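PDB 2FHT: viral macrophage inflammatory protein 2, which binds a wide range of chemokine receptors, CXCR4 among them, and blocks infection by several strains of HIV-1. Local coordinates for residues L13-R18 and C51-K56; L20-L25 and K60-Q65. One frame throughout, in Å; residues are numbered along the deposited sequence.

How the interactions relate
Both contacts tie the long loop that precedes strand 25-30 to the C-terminal part of this small chemokine fold, a three-stranded antiparallel sheet followed by one helix. Interaction 1 sets residues 13-18, just after the adjacent cysteines, against the end of strand 49-53, one of the two outer strands. Interaction 2 sets residues 20-25, the last of the loop, against helix 57-65. Along the chain the order is 13-18, 20-25, 51-56, 60-65, so the segments alternate. The two centres lie about 13 Å apart, and the contacts meet where Lys54 and Ser55 pack on Lys60. Loop, strand edge and helix are thereby joined within a single compact domain.

Interaction 1: L13-R18 and C51-K56; sequences LGYQKR and CADKSK
The N-loop of the CC chemokine crosses the last sheet strand here, with Tyr15 lying over Asp53 and Gln16 bonded to Cys51. Asp53 CB sits over the centre of the Tyr15 ring, 3.6 Å from its centroid, in a CH-pi contact almost on the ring normal. The carboxylate continues across the same ring, its plane 26° from that of the ring, and Asp53 OD2 comes 3.7 Å from Tyr15 CE2. Tyr15 CD1 also comes 3.4 Å from the backbone N of Asp53. Tyr15 CG stands beside its own backbone N (chi1 -49°), anti to the carbonyl carbon. Lys37 adds a cation-pi contact to this ring, and Pro38 also touches it.

Gln16 N donates to Cys51 O at 3.0 Å in a fairly straight bond, N-H...O 161°. This is a single backbone link, for the touching parts run nearly perpendicular and do not pair as strands. Gly14 O lies 3.4 Å from Cys51 CB, close to the disulfide in which Cys51 SG joins Cys12 SG.

Asp53 OD1 takes two bonds from one face of its carboxylate plane: Ser55 N, at 2.9 Å, closes an Asx turn, and Ser55 OG is the second donor to the carboxylate that stacks on Tyr15.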
loop_
_atom_site.group_PDB
_atom_site.type_symbol
_atom_site.label_atom_id
_atom_site.label_comp_id
_atom_site.label_asym_id
_atom_site.label_seq_id
_atom_site.Cartn_x
_atom_site.Cartn_y
_atom_site.Cartn_z
ATOM N N LEU A 13 7.044 -3.527 6.690
ATOM C CA LEU A 13 7.491 -4.151 7.921
ATOM C C LEU A 13 6.614 -3.753 9.092
ATOM O O LEU A 13 6.859 -4.167 10.214
ATOM C CB LEU A 13 8.948 -3.778 8.181
ATOM C CG LEU A 13 9.901 -4.123 7.032
ATOM C CD1 LEU A 13 11.346 -3.799 7.437
ATOM C CD2 LEU A 13 9.743 -5.604 6.701
ATOM N N GLY A 14 5.560 -2.998 8.791
ATOM C CA GLY A 14 4.615 -2.517 9.788
ATOM C C GLY A 14 3.442 -1.892 9.046
ATOM O O GLY A 14 3.536 -1.612 7.846
ATOM N N TYR A 15 2.347 -1.624 9.745
ATOM C CA TYR A 15 1.162 -1.066 9.095
ATOM C C TYR A 15 0.565 0.192 9.746
ATOM O O TYR A 15 0.714 0.419 10.950
ATOM C CB TYR A 15 0.068 -2.126 9.079
ATOM C CG TYR A 15 0.479 -3.481 8.589
ATOM C CD1 TYR A 15 0.897 -3.669 7.283
ATOM C CD2 TYR A 15 0.324 -4.593 9.392
ATOM C CE1 TYR A 15 1.135 -4.935 6.780
ATOM C CE2 TYR A 15 0.563 -5.861 8.904
ATOM C CZ TYR A 15 0.960 -6.030 7.593
ATOM O OH TYR A 15 1.167 -7.301 7.095
ATOM N N GLN A 16 -0.090 1.017 8.932
ATOM C CA GLN A 16 -0.786 2.209 9.410
ATOM C C GLN A 16 -1.972 1.610 10.145
ATOM O O GLN A 16 -2.764 0.914 9.539
ATOM C CB GLN A 16 -1.311 3.012 8.223
ATOM C CG GLN A 16 -1.974 4.318 8.591
ATOM C CD GLN A 16 -0.972 5.446 8.758
ATOM O OE1 GLN A 16 0.137 5.242 9.264
ATOM N NE2 GLN A 16 -1.355 6.652 8.329
ATOM N N LYS A 17 -2.101 1.859 11.443
ATOM C CA LYS A 17 -3.201 1.274 12.221
ATOM C C LYS A 17 -4.579 1.882 11.954
ATOM O O LYS A 17 -5.553 1.177 11.689
ATOM C CB LYS A 17 -2.910 1.360 13.725
ATOM C CG LYS A 17 -1.449 1.558 14.108
ATOM C CD LYS A 17 -1.041 3.035 13.997
ATOM C CE LYS A 17 0.296 3.289 14.694
ATOM N NZ LYS A 17 0.282 2.798 16.105
ATOM N N ARG A 18 -4.661 3.195 12.117
ATOM C CA ARG A 18 -5.892 3.949 11.920
ATOM C C ARG A 18 -6.228 4.093 10.442
ATOM O O ARG A 18 -5.395 4.515 9.652
ATOM C CB ARG A 18 -5.728 5.342 12.549
ATOM C CG ARG A 18 -4.352 5.967 12.222
ATOM C CD ARG A 18 -4.051 7.271 12.962
ATOM N NE ARG A 18 -2.699 7.778 12.679
ATOM C CZ ARG A 18 -2.332 8.393 11.552
ATOM N NH1 ARG A 18 -3.201 8.590 10.567
ATOM N NH2 ARG A 18 -1.089 8.838 11.420
ATOM N N CYS A 51 2.080 2.168 4.145
ATOM C CA CYS A 51 1.926 0.718 4.216
ATOM C C CYS A 51 0.651 0.318 4.926
ATOM O O CYS A 51 0.362 0.822 6.022
ATOM C CB CYS A 51 3.101 0.119 4.981
ATOM S SG CYS A 51 4.495 -0.260 3.911
ATOM N N ALA A 52 -0.081 -0.628 4.349
ATOM C CA ALA A 52 -1.319 -1.061 4.956
ATOM C C ALA A 52 -1.489 -2.572 4.906
ATOM O O ALA A 52 -0.951 -3.238 4.031
ATOM C CB ALA A 52 -2.504 -0.348 4.298
ATOM N N ASP A 53 -2.192 -3.100 5.908
ATOM C CA ASP A 53 -2.469 -4.525 6.083
ATOM C C ASP A 53 -3.660 -4.872 5.221
ATOM O O ASP A 53 -4.796 -4.513 5.554
ATOM C CB ASP A 53 -2.824 -4.793 7.552
ATOM C CG ASP A 53 -3.068 -6.266 7.859
ATOM O OD1 ASP A 53 -3.297 -7.066 6.937
ATOM O OD2 ASP A 53 -3.025 -6.627 9.051
ATOM N N LYS A 54 -3.411 -5.627 4.155
ATOM C CA LYS A 54 -4.468 -6.003 3.232
ATOM C C LYS A 54 -5.575 -6.925 3.766
ATOM O O LYS A 54 -6.552 -7.187 3.066
ATOM C CB LYS A 54 -3.855 -6.547 1.943
ATOM C CG LYS A 54 -2.858 -7.663 2.144
ATOM C CD LYS A 54 -1.896 -7.725 0.978
ATOM C CE LYS A 54 -2.610 -7.644 -0.370
ATOM N NZ LYS A 54 -3.387 -8.872 -0.694
ATOM N N SER A 55 -5.428 -7.409 4.994
ATOM C CA SER A 55 -6.426 -8.282 5.595
ATOM C C SER A 55 -7.542 -7.441 6.182
ATOM O O SER A 55 -8.675 -7.898 6.324
ATOM C CB SER A 55 -5.797 -9.130 6.705
ATOM O OG SER A 55 -5.679 -8.399 7.915
ATOM N N LYS A 56 -7.211 -6.210 6.538
ATOM C CA LYS A 56 -8.178 -5.296 7.118
ATOM C C LYS A 56 -9.234 -4.852 6.115
ATOM O O LYS A 56 -8.932 -4.542 4.959
ATOM C CB LYS A 56 -7.464 -4.102 7.754
ATOM C CG LYS A 56 -6.955 -4.373 9.184
ATOM C CD LYS A 56 -6.389 -5.783 9.337
ATOM C CE LYS A 56 -5.792 -6.029 10.709
ATOM N NZ LYS A 56 -6.775 -5.892 11.812
#

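Interaction 2: L20-L25 and K60-Q65; sequences LPQVLL and KKLMQQ
Leu25 N donates to Gln22 O at 2.9 Å, joining two residues that both touch Leu62 of the helix, and Leu24 N bonds to Pro21 O at the same distance. These two bonds close the short 3-10 segment 22-24, which brings Gln22 and Leu25 round to the same helix residue.

Leu62 carries the apolar part of the contact with its two methyl branches. Its CD1 meets both Leu20, whose CB is 4.1 Å away, and Leu25, whose CD2 is 3.9 Å away; Leu20 O also lies 3.7 Å from Leu62 CD1. CD2 turns to Gln22, whose CB is 3.8 Å from it. The Leu62 CG is anti to the carbonyl carbon (chi1 -77°), and from there the branches reach the loop. The side chains of Leu25 and Leu62 cross at about a right angle.

In the chemokine fold the C-terminal helix lies across the antiparallel sheet, and this contact lies at the part of that interface where the 3-10 turn after the N-loop leads into strand 25-30. Phe42 of strand 39-44 touches both Leu20 and Leu62, while Leu66, just beyond the helix, touches both Gln22 and Leu25.

Toward solvent, the side chains of Gln22 and Gln65 lie against each other, though the arrangement of their two amides is uncertain. Gln22 CG is anti to its backbone N (chi1 176°). The chain is extended beyond CG and meets Gln65 in the last turn of the helix, where Gln22 NE2 approaches Gln65 CB at 3.2 Å.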
loop_
_atom_site.group_PDB
_atom_site.type_symbol
_atom_site.label_atom_id
_atom_site.label_comp_id
_atom_site.label_asym_id
_atom_site.label_seq_id
_atom_site.Cartn_x
_atom_site.Cartn_y
_atom_site.Cartn_z
ATOM N N LEU A 20 -7.270 5.095 6.724
ATOM C CA LEU A 20 -6.923 6.283 5.951
ATOM C C LEU A 20 -8.132 6.786 5.201
ATOM O O LEU A 20 -8.876 6.024 4.600
ATOM C CB LEU A 20 -5.824 5.970 4.940
ATOM C CG LEU A 20 -4.422 5.623 5.434
ATOM C CD1 LEU A 20 -3.693 4.826 4.346
ATOM C CD2 LEU A 20 -3.661 6.902 5.817
ATOM N N PRO A 21 -8.337 8.097 5.220
ATOM C CA PRO A 21 -9.483 8.652 4.509
ATOM C C PRO A 21 -9.160 8.740 3.010
ATOM O O PRO A 21 -8.161 9.340 2.603
ATOM C CB PRO A 21 -9.652 10.019 5.170
ATOM C CG PRO A 21 -8.222 10.421 5.473
ATOM C CD PRO A 21 -7.620 9.129 5.994
ATOM N N GLN A 22 -10.017 8.132 2.203
ATOM C CA GLN A 22 -9.838 8.103 0.768
ATOM C C GLN A 22 -9.447 9.405 0.123
ATOM O O GLN A 22 -8.630 9.419 -0.791
ATOM C CB GLN A 22 -11.098 7.595 0.077
ATOM C CG GLN A 22 -10.980 7.632 -1.443
ATOM C CD GLN A 22 -12.142 6.991 -2.140
ATOM O OE1 GLN A 22 -13.289 7.200 -1.766
ATOM N NE2 GLN A 22 -11.853 6.203 -3.167
ATOM N N VAL A 23 -10.084 10.489 0.558
ATOM C CA VAL A 23 -9.846 11.825 -0.002
ATOM C C VAL A 23 -8.408 12.315 0.150
ATOM O O VAL A 23 -8.024 13.316 -0.448
ATOM C CB VAL A 23 -10.897 12.858 0.552
ATOM C CG1 VAL A 23 -10.560 14.291 0.134
ATOM C CG2 VAL A 23 -12.296 12.495 0.043
ATOM N N LEU A 24 -7.613 11.605 0.943
ATOM C CA LEU A 24 -6.207 11.960 1.129
ATOM C C LEU A 24 -5.321 11.184 0.125
ATOM O O LEU A 24 -4.219 11.629 -0.226
ATOM C CB LEU A 24 -5.788 11.609 2.563
ATOM C CG LEU A 24 -4.445 12.083 3.150
ATOM C CD1 LEU A 24 -4.409 13.613 3.230
ATOM C CD2 LEU A 24 -4.246 11.469 4.553
ATOM N N LEU A 25 -5.858 10.059 -0.367
ATOM C CA LEU A 25 -5.178 9.116 -1.266
ATOM C C LEU A 25 -5.424 9.191 -2.763
ATOM O O LEU A 25 -6.548 9.401 -3.216
ATOM C CB LEU A 25 -5.515 7.698 -0.836
ATOM C CG LEU A 25 -5.091 7.108 0.513
ATOM C CD1 LEU A 25 -4.197 8.028 1.302
ATOM C CD2 LEU A 25 -6.298 6.695 1.306
ATOM N N LYS A 60 -9.093 -3.140 2.154
ATOM C CA LYS A 60 -9.631 -3.855 1.001
ATOM C C LYS A 60 -10.670 -2.985 0.312
ATOM O O LYS A 60 -10.857 -3.057 -0.896
ATOM C CB LYS A 60 -10.206 -5.200 1.442
ATOM C CG LYS A 60 -9.139 -6.071 2.084
ATOM C CD LYS A 60 -9.490 -7.538 2.088
ATOM C CE LYS A 60 -10.299 -7.895 3.291
ATOM N NZ LYS A 60 -10.450 -9.360 3.349
ATOM N N LYS A 61 -11.266 -2.102 1.106
ATOM C CA LYS A 61 -12.264 -1.139 0.667
ATOM C C LYS A 61 -11.540 -0.091 -0.163
ATOM O O LYS A 61 -11.981 0.290 -1.247
ATOM C CB LYS A 61 -12.878 -0.456 1.897
ATOM C CG LYS A 61 -14.387 -0.423 1.932
ATOM C CD LYS A 61 -14.845 0.093 3.283
ATOM C CE LYS A 61 -14.334 -0.789 4.420
ATOM N NZ LYS A 61 -14.647 -0.233 5.770
ATOM N N LEU A 62 -10.437 0.412 0.366
ATOM C CA LEU A 62 -9.669 1.404 -0.375
ATOM C C LEU A 62 -9.113 0.781 -1.654
ATOM O O LEU A 62 -8.960 1.460 -2.660
ATOM C CB LEU A 62 -8.520 1.949 0.483
ATOM C CG LEU A 62 -8.901 2.970 1.569
ATOM C CD1 LEU A 62 -7.719 3.249 2.479
ATOM C CD2 LEU A 62 -9.407 4.250 0.897
ATOM N N MET A 63 -8.749 -0.496 -1.584
ATOM C CA MET A 63 -8.215 -1.196 -2.735
ATOM C C MET A 63 -9.276 -1.255 -3.830
ATOM O O MET A 63 -8.951 -1.170 -5.016
ATOM C CB MET A 63 -7.751 -2.594 -2.334
ATOM C CG MET A 63 -6.477 -2.590 -1.515
ATOM S SD MET A 63 -6.166 -4.169 -0.679
ATOM C CE MET A 63 -5.732 -5.235 -2.010
ATOM N N GLN A 64 -10.539 -1.373 -3.417
ATOM C CA GLN A 64 -11.668 -1.409 -4.345
ATOM C C GLN A 64 -11.843 -0.039 -4.967
ATOM O O GLN A 64 -11.866 0.101 -6.183
ATOM C CB GLN A 64 -12.976 -1.704 -3.621
ATOM C CG GLN A 64 -13.252 -3.124 -3.221
ATOM C CD GLN A 64 -14.699 -3.297 -2.753
ATOM O OE1 GLN A 64 -15.233 -4.396 -2.772
ATOM N NE2 GLN A 64 -15.353 -2.196 -2.394
ATOM N N GLN A 65 -12.028 0.975 -4.127
ATOM C CA GLN A 65 -12.253 2.325 -4.639
ATOM C C GLN A 65 -11.122 3.072 -5.316
ATOM O O GLN A 65 -11.377 3.959 -6.129
ATOM C CB GLN A 65 -12.904 3.206 -3.580
ATOM C CG GLN A 65 -12.370 3.041 -2.199
ATOM C CD GLN A 65 -13.258 3.726 -1.173
ATOM O OE1 GLN A 65 -12.879 4.741 -0.590
ATOM N NE2 GLN A 65 -14.456 3.173 -0.961
#